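Local coordinates for protein putative diguanylate cyclase (GGDEF) with PAS/PAC domain (PDB 3LIF) that probably makes cyclic di-GMP from two GTP molecules in response to signals sensed by its extracellular PDC-fold domain, the part described here, at residues L70-A74 and Y84-K88; D94-Y100 and T115-R121; F154-K159 and I180-L185; L218-A223 and T235-E240. Residue numbers count along the deposited sequence, not the author numbering.

Contact 1: L70-A74 and Y84-K88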
loop_
_atom_site.group_PDB
_atom_site.type_symbol
_atom_site.label_atom_id
_atom_site.label_comp_id
_atom_site.label_asym_id
_atom_site.label_seq_id
_atom_site.Cartn_x
_atom_site.Cartn_y
_atom_site.Cartn_z
ATOM N N LEU A 70 -4.031 -4.953 -7.808
ATOM C CA LEU A 70 -4.431 -3.706 -8.425
ATOM C C LEU A 70 -5.870 -3.857 -8.773
ATOM O O LEU A 70 -6.235 -4.804 -9.406
ATOM C CB LEU A 70 -3.632 -3.500 -9.679
ATOM C CG LEU A 70 -2.145 -3.251 -9.423
ATOM C CD1 LEU A 70 -1.497 -2.728 -10.685
ATOM C CD2 LEU A 70 -1.912 -2.239 -8.302
ATOM N N SER A 71 -6.737 -2.979 -8.316
ATOM C CA SER A 71 -8.151 -3.112 -8.671
ATOM C C SER A 71 -8.380 -2.681 -10.094
ATOM O O SER A 71 -9.181 -3.250 -10.762
ATOM C CB SER A 71 -9.004 -2.216 -7.797
ATOM O OG SER A 71 -9.102 -2.785 -6.504
ATOM N N ASP A 72 -7.699 -1.634 -10.530
ATOM C CA ASP A 72 -7.953 -1.035 -11.820
ATOM C C ASP A 72 -6.790 -0.144 -12.202
ATOM O O ASP A 72 -5.904 0.120 -11.361
ATOM C CB ASP A 72 -9.250 -0.272 -11.820
ATOM C CG ASP A 72 -9.294 0.761 -10.746
ATOM O OD1 ASP A 72 -8.186 1.200 -10.312
ATOM O OD2 ASP A 72 -10.427 1.116 -10.328
ATOM N N VAL A 73 -6.758 0.277 -13.466
ATOM C CA VAL A 73 -5.630 1.058 -14.003
ATOM C C VAL A 73 -6.114 2.169 -14.950
ATOM O O VAL A 73 -7.058 1.985 -15.761
ATOM C CB VAL A 73 -4.682 0.150 -14.825
ATOM C CG1 VAL A 73 -3.474 0.940 -15.310
ATOM C CG2 VAL A 73 -4.276 -1.022 -13.974
ATOM N N ALA A 74 -5.487 3.325 -14.900
ATOM C CA ALA A 74 -5.970 4.292 -15.822
ATOM C C ALA A 74 -4.829 5.153 -16.303
ATOM O O ALA A 74 -3.762 5.182 -15.669
ATOM C CB ALA A 74 -7.137 5.105 -15.257
ATOM N N TYR A 84 -7.779 6.626 -20.916
ATOM C CA TYR A 84 -8.050 5.178 -20.982
ATOM C C TYR A 84 -8.201 4.638 -19.567
ATOM O O TYR A 84 -7.693 5.258 -18.597
ATOM C CB TYR A 84 -6.889 4.436 -21.633
ATOM C CG TYR A 84 -6.483 4.934 -22.996
ATOM C CD1 TYR A 84 -7.072 4.418 -24.157
ATOM C CD2 TYR A 84 -5.512 5.925 -23.135
ATOM C CE1 TYR A 84 -6.698 4.869 -25.420
ATOM C CE2 TYR A 84 -5.131 6.390 -24.375
ATOM C CZ TYR A 84 -5.735 5.849 -25.517
ATOM O OH TYR A 84 -5.353 6.283 -26.748
ATOM N N ALA A 85 -8.841 3.467 -19.464
ATOM C CA ALA A 85 -9.068 2.823 -18.194
ATOM C C ALA A 85 -9.551 1.362 -18.307
ATOM O O ALA A 85 -10.137 0.949 -19.318
ATOM C CB ALA A 85 -10.039 3.606 -17.426
ATOM N N SER A 86 -9.275 0.561 -17.275
ATOM C CA SER A 86 -9.763 -0.793 -17.276
ATOM C C SER A 86 -11.193 -0.780 -16.870
ATOM O O SER A 86 -11.814 -1.796 -16.818
ATOM C CB SER A 86 -8.972 -1.682 -16.343
ATOM O OG SER A 86 -8.686 -1.002 -15.146
ATOM N N VAL A 87 -11.747 0.375 -16.588
ATOM C CA VAL A 87 -13.153 0.348 -16.244
ATOM C C VAL A 87 -13.997 0.671 -17.465
ATOM O O VAL A 87 -13.488 1.138 -18.504
ATOM C CB VAL A 87 -13.518 1.345 -15.119
ATOM C CG1 VAL A 87 -14.716 0.826 -14.376
ATOM C CG2 VAL A 87 -12.391 1.460 -14.149
ATOM N N LYS A 88 -15.292 0.438 -17.352
ATOM C CA LYS A 88 -16.163 0.941 -18.387
ATOM C C LYS A 88 -17.526 1.028 -17.821
ATOM O O LYS A 88 -17.908 0.208 -17.032
ATOM C CB LYS A 88 -16.178 -0.008 -19.570
ATOM C CG LYS A 88 -17.082 -1.167 -19.367
ATOM C CD LYS A 88 -16.601 -2.293 -20.224
ATOM C CE LYS A 88 -17.710 -3.291 -20.467
ATOM N NZ LYS A 88 -17.309 -3.900 -21.753
#
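Ser86 satisfies both backbone polar atoms of Val73: its OG accepts a hydrogen bond from Val73 N at 2.9 Å, and its own N donates to Val73 O at 3.0 Å. A hydroxyl thus stands in where a strand carbonyl would normally receive the amide, just past the end of strand 82-85. The same Val73 O receives a CA-H...O contact from Ala85 CA at 3.3 Å. Ala74 and Ala85 form the neighbouring non-hydrogen-bonded antiparallel pair, their CB atoms 3.9 Å apart. Asp72 satisfies its carboxylate elsewhere, through Thr148 and Thr122, while Ala85 N is taken by Asn57 and Ser86 O by Arg61. The hairpin of strands 70-76 and 82-85 forms one edge of a five-stranded antiparallel sheet of the PDC fold. Strand 141-149 flanks 70-76 on its other side, and Val73 packs on Ile42 of the long helix 5-47 while Ser86 rests on Leu60 and Ala64 of helix 55-66.

Contact 2: D94-Y100 and T115-R121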
loop_
_atom_site.group_PDB
_atom_site.type_symbol
_atom_site.label_atom_id
_atom_site.label_comp_id
_atom_site.label_asym_id
_atom_site.label_seq_id
_atom_site.Cartn_x
_atom_site.Cartn_y
_atom_site.Cartn_z
ATOM N N ASP A 94 -11.715 15.254 -15.995
ATOM C CA ASP A 94 -10.512 16.017 -15.763
ATOM C C ASP A 94 -10.010 15.785 -14.322
ATOM O O ASP A 94 -10.723 16.108 -13.384
ATOM C CB ASP A 94 -10.850 17.503 -15.960
ATOM C CG ASP A 94 -9.767 18.440 -15.437
ATOM O OD1 ASP A 94 -10.160 19.441 -14.822
ATOM O OD2 ASP A 94 -8.539 18.211 -15.633
ATOM N N ASN A 95 -8.792 15.259 -14.156
ATOM C CA ASN A 95 -8.267 14.943 -12.816
ATOM C C ASN A 95 -6.967 15.675 -12.485
ATOM O O ASN A 95 -6.262 15.325 -11.539
ATOM C CB ASN A 95 -8.097 13.435 -12.621
ATOM C CG ASN A 95 -9.406 12.700 -12.721
ATOM O OD1 ASN A 95 -9.684 12.083 -13.725
ATOM N ND2 ASN A 95 -10.217 12.768 -11.697
ATOM N N SER A 96 -6.685 16.706 -13.269
ATOM C CA SER A 96 -5.504 17.558 -13.053
ATOM C C SER A 96 -5.469 18.202 -11.677
ATOM O O SER A 96 -4.473 18.835 -11.311
ATOM C CB SER A 96 -5.503 18.671 -14.079
ATOM O OG SER A 96 -6.789 19.253 -14.020
ATOM N N ASP A 97 -6.518 18.027 -10.894
ATOM C CA ASP A 97 -6.428 18.563 -9.567
ATOM C C ASP A 97 -5.671 17.578 -8.641
ATOM O O ASP A 97 -5.222 17.926 -7.567
ATOM C CB ASP A 97 -7.786 18.876 -9.031
ATOM C CG ASP A 97 -8.582 17.631 -8.760
ATOM O OD1 ASP A 97 -8.988 17.440 -7.609
ATOM O OD2 ASP A 97 -8.790 16.796 -9.672
ATOM N N ARG A 98 -5.507 16.346 -9.096
ATOM C CA ARG A 98 -5.130 15.262 -8.247
ATOM C C ARG A 98 -3.622 15.362 -7.940
ATOM O O ARG A 98 -2.836 15.701 -8.837
ATOM C CB ARG A 98 -5.492 14.033 -9.026
ATOM C CG ARG A 98 -6.105 12.979 -8.239
ATOM C CD ARG A 98 -7.378 13.381 -7.597
ATOM N NE ARG A 98 -8.195 12.193 -7.426
ATOM C CZ ARG A 98 -9.009 11.975 -6.405
ATOM N NH1 ARG A 98 -9.096 12.881 -5.455
ATOM N NH2 ARG A 98 -9.720 10.832 -6.347
ATOM N N SER A 99 -3.218 15.151 -6.685
ATOM C CA SER A 99 -1.794 15.437 -6.306
ATOM C C SER A 99 -0.785 14.590 -7.035
ATOM O O SER A 99 0.326 15.058 -7.408
ATOM C CB SER A 99 -1.521 15.247 -4.805
ATOM O OG SER A 99 -1.975 13.984 -4.436
ATOM N N TYR A 100 -1.125 13.324 -7.200
ATOM C CA TYR A 100 -0.196 12.477 -7.919
ATOM C C TYR A 100 0.023 12.992 -9.320
ATOM O O TYR A 100 1.156 12.886 -9.843
ATOM C CB TYR A 100 -0.632 11.040 -7.952
ATOM C CG TYR A 100 -1.948 10.776 -8.633
ATOM C CD1 TYR A 100 -3.094 10.645 -7.884
ATOM C CD2 TYR A 100 -2.045 10.602 -10.026
ATOM C CE1 TYR A 100 -4.289 10.341 -8.457
ATOM C CE2 TYR A 100 -3.290 10.301 -10.632
ATOM C CZ TYR A 100 -4.388 10.166 -9.812
ATOM O OH TYR A 100 -5.644 9.906 -10.282
ATOM N N THR A 115 -0.068 7.204 -3.067
ATOM C CA THR A 115 -0.839 8.387 -2.739
ATOM C C THR A 115 -2.124 7.921 -2.100
ATOM O O THR A 115 -2.709 6.919 -2.546
ATOM C CB THR A 115 -1.220 9.091 -4.026
ATOM O OG1 THR A 115 -0.034 9.605 -4.629
ATOM C CG2 THR A 115 -2.204 10.201 -3.758
ATOM N N GLY A 116 -2.565 8.611 -1.063
ATOM C CA GLY A 116 -3.799 8.185 -0.349
ATOM C C GLY A 116 -3.919 8.788 1.033
ATOM O O GLY A 116 -2.935 9.279 1.566
ATOM N N PRO A 117 -5.104 8.708 1.623
ATOM C CA PRO A 117 -6.234 8.049 0.976
ATOM C C PRO A 117 -7.008 9.050 0.109
ATOM O O PRO A 117 -7.087 10.205 0.469
ATOM C CB PRO A 117 -7.117 7.625 2.153
ATOM C CG PRO A 117 -6.715 8.562 3.312
ATOM C CD PRO A 117 -5.455 9.261 2.943
ATOM N N ILE A 118 -7.546 8.617 -1.029
ATOM C CA ILE A 118 -8.386 9.486 -1.836
ATOM C C ILE A 118 -9.623 8.732 -2.257
ATOM O O ILE A 118 -9.715 7.485 -2.189
ATOM C CB ILE A 118 -7.697 9.979 -3.103
ATOM C CG1 ILE A 118 -7.311 8.774 -4.013
ATOM C CG2 ILE A 118 -6.532 10.939 -2.764
ATOM C CD1 ILE A 118 -6.233 9.117 -5.147
ATOM N N GLN A 119 -10.617 9.504 -2.661
ATOM C CA GLN A 119 -11.859 8.879 -3.007
ATOM C C GLN A 119 -11.825 8.608 -4.513
ATOM O O GLN A 119 -11.808 9.543 -5.318
ATOM C CB GLN A 119 -13.015 9.734 -2.569
ATOM C CG GLN A 119 -14.276 9.000 -2.837
ATOM C CD GLN A 119 -15.498 9.750 -2.402
ATOM O OE1 GLN A 119 -16.572 9.165 -2.269
ATOM N NE2 GLN A 119 -15.352 11.042 -2.154
ATOM N N SER A 120 -11.721 7.332 -4.880
ATOM C CA SER A 120 -11.394 6.969 -6.233
ATOM C C SER A 120 -12.364 7.596 -7.206
ATOM O O SER A 120 -13.557 7.333 -7.133
ATOM C CB SER A 120 -11.490 5.451 -6.381
ATOM O OG SER A 120 -11.803 5.029 -7.710
ATOM N N ARG A 121 -11.851 8.392 -8.137
ATOM C CA ARG A 121 -12.648 8.893 -9.268
ATOM C C ARG A 121 -13.114 7.819 -10.255
ATOM O O ARG A 121 -13.649 8.185 -11.301
ATOM C CB ARG A 121 -11.868 9.922 -10.074
ATOM C CG ARG A 121 -11.298 11.094 -9.282
ATOM C CD ARG A 121 -12.254 12.258 -9.169
ATOM N NE ARG A 121 -11.887 13.330 -8.240
ATOM C CZ ARG A 121 -10.985 14.287 -8.476
ATOM N NH1 ARG A 121 -10.286 14.329 -9.585
ATOM N NH2 ARG A 121 -10.757 15.221 -7.585
HETATM O O HOH W 1 -10.743 12.234 -3.118
HETATM O O HOH W 2 0.180 12.190 -4.302
#
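Next to the putative ligand pocket of a PAS-like unit of the PDC fold, the connection leading into helix 99-106 folds against edge strand 113-119 and the turn after it. Asp94 begins the segment, its OD2 accepting a hydrogen bond from Ser96 OG at 2.6 Å. Asn95 opens a type I beta turn, closed by Arg98 N donating to Asn95 O at 2.8 Å. At the third position of that turn, Asp97 makes a two-pronged salt bridge with Arg121: NH2 of Arg121 to OD1 of Asp97 at 2.8 Å, and NH1 to OD2 at 2.9 Å. Arg98, the N-cap residue, lays its guanidinium flat on that of Arg121, centres 3.7 Å apart and planes at 9°, a pairing of like charges that the carboxylate of Asp97 helps to offset. Ile118 lies over the opposite face of the Arg98 group, whose NH2 donates to Gln119 O at 2.7 Å, whose NH1 reaches Gln119 N through a water, and whose NE hydrogen-bonds a methylpentanediol, probably from the crystallisation liquor. Ser99 is joined to Thr115 by a second water, 2.8 Å from Ser99 OG and 2.6 Å from Thr115 OG1. The hydroxyl of Tyr100 hydrogen-bonds the same methylpentanediol, consistent with a binding pocket here. Tyr100 turns its ring edge to the strand, with CE1 lying 4.0 Å from Ile118 CD1.

Contact 3: F154-K159 and I180-L185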
loop_
_atom_site.group_PDB
_atom_site.type_symbol
_atom_site.label_atom_id
_atom_site.label_comp_id
_atom_site.label_asym_id
_atom_site.label_seq_id
_atom_site.Cartn_x
_atom_site.Cartn_y
_atom_site.Cartn_z
ATOM N N PHE A 154 -4.183 -7.574 0.580
ATOM C CA PHE A 154 -3.331 -7.652 1.751
ATOM C C PHE A 154 -4.096 -8.271 2.954
ATOM O O PHE A 154 -3.568 -9.125 3.685
ATOM C CB PHE A 154 -2.790 -6.283 2.130
ATOM C CG PHE A 154 -1.691 -5.799 1.249
ATOM C CD1 PHE A 154 -0.377 -6.204 1.467
ATOM C CD2 PHE A 154 -1.957 -4.877 0.246
ATOM C CE1 PHE A 154 0.646 -5.750 0.672
ATOM C CE2 PHE A 154 -0.929 -4.401 -0.578
ATOM C CZ PHE A 154 0.384 -4.833 -0.356
ATOM N N SER A 155 -5.321 -7.837 3.177
ATOM C CA SER A 155 -5.992 -8.336 4.346
ATOM C C SER A 155 -6.190 -9.847 4.235
ATOM O O SER A 155 -6.202 -10.565 5.211
ATOM C CB SER A 155 -7.320 -7.608 4.571
ATOM O OG SER A 155 -8.048 -7.507 3.378
ATOM N N THR A 156 -6.327 -10.351 3.027
ATOM C CA THR A 156 -6.595 -11.759 2.827
ATOM C C THR A 156 -5.355 -12.563 3.129
ATOM O O THR A 156 -5.419 -13.602 3.723
ATOM C CB THR A 156 -7.024 -11.913 1.381
ATOM O OG1 THR A 156 -8.397 -11.529 1.334
ATOM C CG2 THR A 156 -6.794 -13.330 0.788
ATOM N N PHE A 157 -4.222 -12.072 2.698
ATOM C CA PHE A 157 -2.986 -12.662 3.073
ATOM C C PHE A 157 -2.862 -12.570 4.598
ATOM O O PHE A 157 -2.372 -13.518 5.235
ATOM C CB PHE A 157 -1.859 -11.853 2.439
ATOM C CG PHE A 157 -0.491 -12.354 2.766
ATOM C CD1 PHE A 157 -0.162 -13.692 2.584
ATOM C CD2 PHE A 157 0.484 -11.499 3.236
ATOM C CE1 PHE A 157 1.129 -14.158 2.882
ATOM C CE2 PHE A 157 1.762 -11.951 3.541
ATOM C CZ PHE A 157 2.084 -13.282 3.360
ATOM N N TYR A 158 -3.308 -11.449 5.193
ATOM C CA TYR A 158 -2.946 -11.215 6.584
ATOM C C TYR A 158 -3.725 -12.159 7.455
ATOM O O TYR A 158 -3.228 -12.627 8.485
ATOM C CB TYR A 158 -3.096 -9.766 7.075
ATOM C CG TYR A 158 -2.118 -8.800 6.470
ATOM C CD1 TYR A 158 -0.898 -9.242 5.949
ATOM C CD2 TYR A 158 -2.420 -7.451 6.384
ATOM C CE1 TYR A 158 0.001 -8.357 5.357
ATOM C CE2 TYR A 158 -1.542 -6.545 5.805
ATOM C CZ TYR A 158 -0.336 -6.999 5.291
ATOM O OH TYR A 158 0.534 -6.093 4.728
ATOM N N LYS A 159 -4.931 -12.492 7.022
ATOM C CA LYS A 159 -5.698 -13.422 7.817
ATOM C C LYS A 159 -5.200 -14.883 7.783
ATOM O O LYS A 159 -5.647 -15.689 8.579
ATOM C CB LYS A 159 -7.182 -13.312 7.523
ATOM C CG LYS A 159 -7.630 -14.023 6.319
ATOM C CD LYS A 159 -9.134 -13.788 6.175
ATOM C CE LYS A 159 -9.914 -14.699 7.136
ATOM N NZ LYS A 159 -11.343 -14.418 6.920
ATOM N N ILE A 180 -3.822 -0.512 5.446
ATOM C CA ILE A 180 -4.751 -1.542 5.787
ATOM C C ILE A 180 -4.440 -2.114 7.133
ATOM O O ILE A 180 -3.284 -2.109 7.597
ATOM C CB ILE A 180 -4.840 -2.646 4.745
ATOM C CG1 ILE A 180 -5.929 -3.642 5.208
ATOM C CG2 ILE A 180 -3.521 -3.275 4.485
ATOM C CD1 ILE A 180 -7.470 -2.911 5.412
ATOM N N GLN A 181 -5.495 -2.556 7.788
ATOM C CA GLN A 181 -5.319 -3.197 9.056
ATOM C C GLN A 181 -6.206 -4.452 9.221
ATOM O O GLN A 181 -7.387 -4.480 8.871
ATOM C CB GLN A 181 -5.379 -2.130 10.163
ATOM C CG GLN A 181 -6.345 -2.370 11.287
ATOM C CD GLN A 181 -5.969 -3.556 12.124
ATOM O OE1 GLN A 181 -4.800 -3.899 12.256
ATOM N NE2 GLN A 181 -6.958 -4.205 12.656
ATOM N N TRP A 182 -5.572 -5.529 9.649
ATOM C CA TRP A 182 -6.295 -6.742 9.929
ATOM C C TRP A 182 -6.343 -6.995 11.474
ATOM O O TRP A 182 -5.307 -6.897 12.160
ATOM C CB TRP A 182 -5.691 -7.909 9.121
ATOM C CG TRP A 182 -6.258 -9.226 9.547
ATOM C CD1 TRP A 182 -5.666 -10.156 10.373
ATOM C CD2 TRP A 182 -7.557 -9.736 9.242
ATOM N NE1 TRP A 182 -6.508 -11.221 10.568
ATOM C CE2 TRP A 182 -7.677 -10.990 9.890
ATOM C CE3 TRP A 182 -8.631 -9.265 8.473
ATOM C CZ2 TRP A 182 -8.837 -11.782 9.794
ATOM C CZ3 TRP A 182 -9.818 -10.060 8.387
ATOM C CH2 TRP A 182 -9.896 -11.300 9.040
ATOM N N PRO A 183 -7.522 -7.363 12.034
ATOM C CA PRO A 183 -8.829 -7.700 11.429
ATOM C C PRO A 183 -9.859 -6.536 11.349
ATOM O O PRO A 183 -10.891 -6.698 10.749
ATOM C CB PRO A 183 -9.378 -8.734 12.424
ATOM C CG PRO A 183 -8.881 -8.230 13.757
ATOM C CD PRO A 183 -7.495 -7.720 13.476
ATOM N N SER A 184 -9.607 -5.390 11.956
ATOM C CA SER A 184 -10.554 -4.309 11.861
ATOM C C SER A 184 -10.955 -3.963 10.432
ATOM O O SER A 184 -12.048 -3.580 10.228
ATOM C CB SER A 184 -9.985 -3.025 12.520
ATOM O OG SER A 184 -9.202 -2.268 11.593
ATOM N N LEU A 185 -10.066 -4.041 9.451
ATOM C CA LEU A 185 -10.364 -3.534 8.090
ATOM C C LEU A 185 -10.379 -1.990 7.969
ATOM O O LEU A 185 -10.735 -1.445 6.930
ATOM C CB LEU A 185 -11.657 -4.135 7.503
ATOM C CG LEU A 185 -11.572 -5.647 7.251
ATOM C CD1 LEU A 185 -12.768 -6.217 6.507
ATOM C CD2 LEU A 185 -10.252 -6.041 6.579
#
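Trp182 presents one face of its indole to the C-terminal end of helix 151-158, where CB of Lys159 lies over the face in a CH-pi contact. The backbone of Tyr158 lies over that same face, and Trp182 CB meets Tyr158 CB at 3.8 Å. Two residues earlier on the strand, Ile180 points to the same side, as alternation demands, and fills the space between strand and helix: its CG2 is 3.9 Å from Phe154 CB and 4.0 Å from Tyr158 CE2. Between these large groups sits Ser155, small enough to let the backbones approach, with its CA 5.8 Å from that of Trp182. Beyond the strand the chain passes through a cis peptide before Pro183 and turns back, Leu185 N donating to Gln181 O at 2.8 Å, which brings Leu185 CD2 to within 3.9 Å of Ser155 CB. The packing is mainly apolar, between side chains and, at Trp182, the helix backbone, with helix and strand axes 8.2 Å apart and 25° from parallel. Strand 178-182 is outermost in its sheet, and Phe154 and Tyr158 also touch the long helix 5-47. A short helix packed on the edge of the sheet and alongside the long helix, leading into the second PAS-like unit, suits the tandem architecture of double-Cache (PDC) sensor domains.

Contact 4: L218-A223 and T235-E240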
loop_
_atom_site.group_PDB
_atom_site.type_symbol
_atom_site.label_atom_id
_atom_site.label_comp_id
_atom_site.label_asym_id
_atom_site.label_seq_id
_atom_site.Cartn_x
_atom_site.Cartn_y
_atom_site.Cartn_z
ATOM N N LEU A 218 -6.333 -3.197 23.714
ATOM C CA LEU A 218 -5.656 -4.206 24.492
ATOM C C LEU A 218 -4.170 -3.959 24.572
ATOM O O LEU A 218 -3.603 -3.297 23.715
ATOM C CB LEU A 218 -5.874 -5.584 23.885
ATOM C CG LEU A 218 -7.303 -6.039 24.011
ATOM C CD1 LEU A 218 -7.508 -7.248 23.146
ATOM C CD2 LEU A 218 -7.501 -6.341 25.479
ATOM N N THR A 219 -3.539 -4.531 25.588
ATOM C CA THR A 219 -2.112 -4.500 25.703
ATOM C C THR A 219 -1.537 -5.599 24.839
ATOM O O THR A 219 -2.019 -6.727 24.919
ATOM C CB THR A 219 -1.705 -4.825 27.128
ATOM O OG1 THR A 219 -1.989 -3.710 27.959
ATOM C CG2 THR A 219 -0.201 -5.082 27.235
ATOM N N LYS A 220 -0.507 -5.300 24.037
ATOM C CA LYS A 220 0.180 -6.352 23.326
ATOM C C LYS A 220 1.604 -6.051 23.012
ATOM O O LYS A 220 2.027 -4.900 23.048
ATOM C CB LYS A 220 -0.524 -6.705 22.038
ATOM C CG LYS A 220 -1.615 -5.786 21.635
ATOM C CD LYS A 220 -2.453 -6.441 20.540
ATOM C CE LYS A 220 -3.910 -6.116 20.760
ATOM N NZ LYS A 220 -4.668 -6.302 19.497
ATOM N N TYR A 221 2.346 -7.127 22.766
ATOM C CA TYR A 221 3.648 -7.033 22.164
ATOM C C TYR A 221 3.475 -6.827 20.663
ATOM O O TYR A 221 2.663 -7.510 20.030
ATOM C CB TYR A 221 4.452 -8.298 22.398
ATOM C CG TYR A 221 5.070 -8.327 23.746
ATOM C CD1 TYR A 221 4.348 -8.777 24.844
ATOM C CD2 TYR A 221 6.372 -7.874 23.949
ATOM C CE1 TYR A 221 4.888 -8.803 26.114
ATOM C CE2 TYR A 221 6.950 -7.902 25.251
ATOM C CZ TYR A 221 6.189 -8.369 26.331
ATOM O OH TYR A 221 6.720 -8.412 27.626
ATOM N N LEU A 222 4.257 -5.886 20.125
ATOM C CA LEU A 222 4.232 -5.487 18.734
ATOM C C LEU A 222 5.630 -5.529 18.110
ATOM O O LEU A 222 6.682 -5.027 18.671
ATOM C CB LEU A 222 3.681 -4.060 18.621
ATOM C CG LEU A 222 3.612 -3.368 17.229
ATOM C CD1 LEU A 222 2.538 -2.329 17.228
ATOM C CD2 LEU A 222 4.942 -2.771 16.789
ATOM N N ALA A 223 5.671 -6.122 16.938
ATOM C CA ALA A 223 6.902 -6.087 16.187
ATOM C C ALA A 223 6.577 -5.283 14.920
ATOM O O ALA A 223 5.481 -5.438 14.341
ATOM C CB ALA A 223 7.329 -7.479 15.837
ATOM N N THR A 235 3.342 -3.883 10.733
ATOM C CA THR A 235 3.389 -4.223 12.159
ATOM C C THR A 235 2.630 -5.519 12.405
ATOM O O THR A 235 1.643 -5.735 11.732
ATOM C CB THR A 235 2.739 -3.134 12.995
ATOM O OG1 THR A 235 1.327 -3.092 12.717
ATOM C CG2 THR A 235 3.376 -1.747 12.718
ATOM N N VAL A 236 3.098 -6.376 13.334
ATOM C CA VAL A 236 2.351 -7.560 13.824
ATOM C C VAL A 236 2.238 -7.432 15.308
ATOM O O VAL A 236 3.235 -7.177 15.970
ATOM C CB VAL A 236 3.147 -8.879 13.789
ATOM C CG1 VAL A 236 2.260 -9.990 13.356
ATOM C CG2 VAL A 236 4.336 -8.829 12.945
ATOM N N ALA A 237 1.065 -7.721 15.852
ATOM C CA ALA A 237 0.864 -7.668 17.300
ATOM C C ALA A 237 0.040 -8.840 17.798
ATOM O O ALA A 237 -0.751 -9.409 17.050
ATOM C CB ALA A 237 0.198 -6.401 17.681
ATOM N N ARG A 238 0.262 -9.214 19.057
ATOM C CA ARG A 238 -0.601 -10.169 19.774
ATOM C C ARG A 238 -0.726 -9.828 21.248
ATOM O O ARG A 238 0.218 -9.349 21.849
ATOM C CB ARG A 238 -0.157 -11.641 19.576
ATOM C CG ARG A 238 1.185 -12.088 20.129
ATOM C CD ARG A 238 1.237 -13.655 20.372
ATOM N NE ARG A 238 1.392 -14.518 19.169
ATOM C CZ ARG A 238 2.549 -15.100 18.762
ATOM N NH1 ARG A 238 3.693 -14.952 19.427
ATOM N NH2 ARG A 238 2.596 -15.845 17.670
ATOM N N THR A 239 -1.909 -10.044 21.820
ATOM C CA THR A 239 -2.064 -9.968 23.268
ATOM C C THR A 239 -1.192 -11.040 23.839
ATOM O O THR A 239 -0.973 -12.069 23.219
ATOM C CB THR A 239 -3.526 -10.162 23.765
ATOM O OG1 THR A 239 -4.117 -11.251 23.083
ATOM C CG2 THR A 239 -4.376 -8.964 23.464
ATOM N N GLU A 240 -0.657 -10.769 25.020
ATOM C CA GLU A 240 0.243 -11.705 25.665
ATOM C C GLU A 240 -0.449 -12.949 26.199
ATOM O O GLU A 240 0.003 -14.064 25.926
ATOM C CB GLU A 240 0.940 -11.079 26.850
ATOM C CG GLU A 240 1.434 -12.187 27.755
ATOM C CD GLU A 240 2.353 -11.692 28.836
ATOM O OE1 GLU A 240 2.754 -10.494 28.779
ATOM O OE2 GLU A 240 2.676 -12.505 29.736
#
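Two short, nearly straight hydrogen bonds join Ala223 and Val236: Ala223 N to Val236 O and Val236 N to Ala223 O, each 2.8 Å. The next hydrogen-bonded pair is slacker, with Arg238 N donating to Tyr221 O at 3.1 Å and a weak bond of 3.2 Å from Tyr221 N to Arg238 O. Between them, Leu222 and Ala237 form a non-hydrogen-bonded pair, helped by CA-H...O contacts from Leu222 CA to Val236 O (3.4 Å) and from Ala237 CA to Tyr221 O (3.3 Å). The side chains of this pair share one face, CB to CB 4.3 Å; Tyr221, Ala223, Val236 and Arg238 occupy the other. Toward the open end, Lys220 passes its CD 3.9 Å from Ala237 CB before NZ reaches Asp216 and Gly166, and Leu218 CD1 touches Thr239 CG2 at 3.6 Å. The two strands form an antiparallel beta hairpin in the middle of the second PDC sheet. Strand 206-212 pairs with 219-226 and strand 168-173 with 232-239, while Ala223, Val236 and Arg238 pack against Met17, Leu20 and Leu24 of helix 5-47.

How the contacts relate
Along the chain the four contacts follow in series, none nested in another. Contacts 1 and 2, with centres 14 Å apart, belong to the first five-stranded sheet, on its two edge strands, 82-85 and 113-119. Contacts 3 and 4, 15 Å apart between centres, belong to the second sheet, which repeats the strand order 2-1-5-4-3. Between the groups, centres lie 24 to 37 Å apart, and contact 4 is on the opposite side of the chain's centre from contacts 1 and 2. Helix 5-47 runs past both sheets and touches contacts 1, 3 and 4, so two PAS-like units share one spine, as in other double-Cache sensors, consistent with a signal passing along this helix toward the membrane.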